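PDB 2QJ8: Mlr6093 protein from Mesorhizobium loti, which probably acts as a zinc-dependent hydrolase of the succinylglutamate desuccinylase/aspartoacylase family, cleaving ester bonds or linear amide bonds. Local coordinates for residues S47-G53 and V134-L140. Sequence-based numbering, arbitrary orientation.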
loop_
_atom_site.group_PDB
_atom_site.type_symbol
_atom_site.label_atom_id
_atom_site.label_comp_id
_atom_site.label_asym_id
_atom_site.label_seq_id
_atom_site.Cartn_x
_atom_site.Cartn_y
_atom_site.Cartn_z
ATOM N N SER A 47 11.172 25.697 19.674
ATOM C CA SER A 47 11.762 24.364 19.741
ATOM C C SER A 47 10.742 23.370 19.159
ATOM O O SER A 47 9.562 23.428 19.482
ATOM C CB SER A 47 12.093 23.980 21.167
ATOM O OG SER A 47 10.926 24.095 21.950
ATOM N N LEU A 48 11.229 22.438 18.363
ATOM C CA LEU A 48 10.398 21.481 17.643
ATOM C C LEU A 48 11.059 20.132 17.477
ATOM O O LEU A 48 12.234 20.061 17.136
ATOM C CB LEU A 48 10.130 22.036 16.227
ATOM C CG LEU A 48 9.295 21.154 15.271
ATOM C CD1 LEU A 48 7.852 21.028 15.773
ATOM C CD2 LEU A 48 9.351 21.654 13.833
ATOM N N LEU A 49 10.298 19.064 17.716
ATOM C CA LEU A 49 10.720 17.721 17.402
ATOM C C LEU A 49 9.846 17.257 16.255
ATOM O O LEU A 49 8.634 17.401 16.325
ATOM C CB LEU A 49 10.495 16.761 18.568
ATOM C CG LEU A 49 10.718 15.265 18.318
ATOM C CD1 LEU A 49 12.187 14.927 17.917
ATOM C CD2 LEU A 49 10.305 14.537 19.589
ATOM N N ILE A 50 10.461 16.666 15.241
ATOM C CA ILE A 50 9.773 16.026 14.133
ATOM C C ILE A 50 10.103 14.537 14.123
ATOM O O ILE A 50 11.274 14.136 14.020
ATOM C CB ILE A 50 10.172 16.633 12.750
ATOM C CG1 ILE A 50 10.116 18.152 12.810
ATOM C CG2 ILE A 50 9.281 16.047 11.629
ATOM C CD1 ILE A 50 10.255 18.802 11.477
ATOM N N THR A 51 9.064 13.708 14.190
ATOM C CA THR A 51 9.203 12.266 14.214
ATOM C C THR A 51 8.553 11.600 12.977
ATOM O O THR A 51 7.528 12.063 12.483
ATOM C CB THR A 51 8.604 11.642 15.495
ATOM O OG1 THR A 51 7.216 11.964 15.623
ATOM C CG2 THR A 51 9.331 12.093 16.753
ATOM N N GLY A 52 9.195 10.539 12.479
ATOM C CA GLY A 52 8.632 9.666 11.433
ATOM C C GLY A 52 8.804 8.222 11.846
ATOM O O GLY A 52 9.503 7.929 12.810
ATOM N N GLY A 53 8.173 7.316 11.121
ATOM C CA GLY A 53 8.435 5.894 11.301
ATOM C C GLY A 53 8.021 5.232 12.580
ATOM O O GLY A 53 8.669 4.297 13.001
ATOM N N VAL A 134 11.578 20.295 23.887
ATOM C CA VAL A 134 10.710 20.847 22.848
ATOM C C VAL A 134 9.323 21.249 23.353
ATOM O O VAL A 134 8.807 20.684 24.293
ATOM C CB VAL A 134 10.629 19.926 21.598
ATOM C CG1 VAL A 134 12.051 19.699 21.031
ATOM C CG2 VAL A 134 9.934 18.590 21.917
ATOM N N ASP A 135 8.757 22.277 22.729
ATOM C CA ASP A 135 7.411 22.750 23.025
ATOM C C ASP A 135 6.375 22.245 22.014
ATOM O O ASP A 135 5.177 22.337 22.288
ATOM C CB ASP A 135 7.376 24.274 23.014
ATOM C CG ASP A 135 8.219 24.909 24.147
ATOM O OD1 ASP A 135 8.212 24.362 25.268
ATOM O OD2 ASP A 135 8.860 25.966 23.908
ATOM N N THR A 136 6.828 21.738 20.872
ATOM C CA THR A 136 5.960 21.352 19.746
ATOM C C THR A 136 6.508 20.054 19.199
ATOM O O THR A 136 7.718 19.872 19.128
ATOM C CB THR A 136 5.927 22.485 18.654
ATOM O OG1 THR A 136 5.499 23.712 19.252
ATOM C CG2 THR A 136 4.977 22.172 17.467
ATOM N N VAL A 137 5.626 19.098 18.942
ATOM C CA VAL A 137 6.014 17.868 18.308
ATOM C C VAL A 137 5.180 17.727 17.042
ATOM O O VAL A 137 3.955 17.898 17.079
ATOM C CB VAL A 137 5.824 16.612 19.182
ATOM C CG1 VAL A 137 6.209 15.394 18.359
ATOM C CG2 VAL A 137 6.649 16.685 20.464
ATOM N N LEU A 138 5.859 17.441 15.938
ATOM C CA LEU A 138 5.251 17.170 14.643
ATOM C C LEU A 138 5.498 15.695 14.314
ATOM O O LEU A 138 6.648 15.310 14.070
ATOM C CB LEU A 138 5.840 18.074 13.551
ATOM C CG LEU A 138 5.454 17.800 12.076
ATOM C CD1 LEU A 138 3.923 17.860 11.830
ATOM C CD2 LEU A 138 6.184 18.776 11.197
ATOM N N ASP A 139 4.439 14.878 14.304
ATOM C CA ASP A 139 4.552 13.451 13.938
ATOM C C ASP A 139 4.052 13.251 12.508
ATOM O O ASP A 139 2.943 13.662 12.175
ATOM C CB ASP A 139 3.790 12.581 14.932
ATOM C CG ASP A 139 3.953 11.053 14.672
ATOM O OD1 ASP A 139 5.078 10.526 14.466
ATOM O OD2 ASP A 139 2.915 10.363 14.720
ATOM N N LEU A 140 4.897 12.634 11.667
ATOM C CA LEU A 140 4.596 12.312 10.273
ATOM C C LEU A 140 4.036 10.882 10.367
ATOM O O LEU A 140 4.776 9.894 10.369
ATOM C CB LEU A 140 5.844 12.461 9.410
ATOM C CG LEU A 140 6.591 13.803 9.601
ATOM C CD1 LEU A 140 7.859 13.843 8.768
ATOM C CD2 LEU A 140 5.717 15.052 9.311
HETATM O O HOH W 1 8.981 26.794 21.559
HETATM O O HOH W 2 7.757 25.411 19.404
HETATM O O HOH W 3 5.892 7.762 9.198
#
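Leu48 CD1 reaches across the sheet surface until it lies 3.5 Å from Thr136 CG2, and the same methyl stands 4.2 Å from Leu138 CB, so it settles into the dip between the two side chains. With CG anti to the backbone N (chi1 178°), the side chain leaves on the sheet face but bends CD1 toward the neighbouring strand. Next on this face, Ile50 and Leu138 run side by side and point the same way, and Ile50 CG2 touches both leucines, 3.9 Å from Leu140 CD1 and a little farther from Leu138 CD2. Leu228 and Val224 of helix 218-230 cover this surface, touching Leu48 and Leu138. The two strands are parallel neighbours inside the alpha/beta catalytic domain of the M14-like zinc hydrolases; strand 79-84 pairs in parallel with 47-52, and 201-208 with 136-144. Leu49 and Thr51 each bond through both N and O, the Leu138 N to Leu49 O bond measuring 2.8 Å. On the other face, Leu49 CB nestles against Val134 CG2 at 3.9 Å, with Val137 CG2 a little farther off. Further along that face the packing turns polar: Thr51 OG1 donates to Asp139 OD1 (2.8 Å), meeting the anti side of the carboxylate 26° out of its plane. Replacing Asp139 with an alanine would probably leave the buried Thr51 hydroxyl without its acceptor and open a gap beside it. At the start of the pair, Asp135 N gives a bent bond to Ser47 OG (2.9 Å, 137°), while a water links Ser47 O to Thr136 OG1.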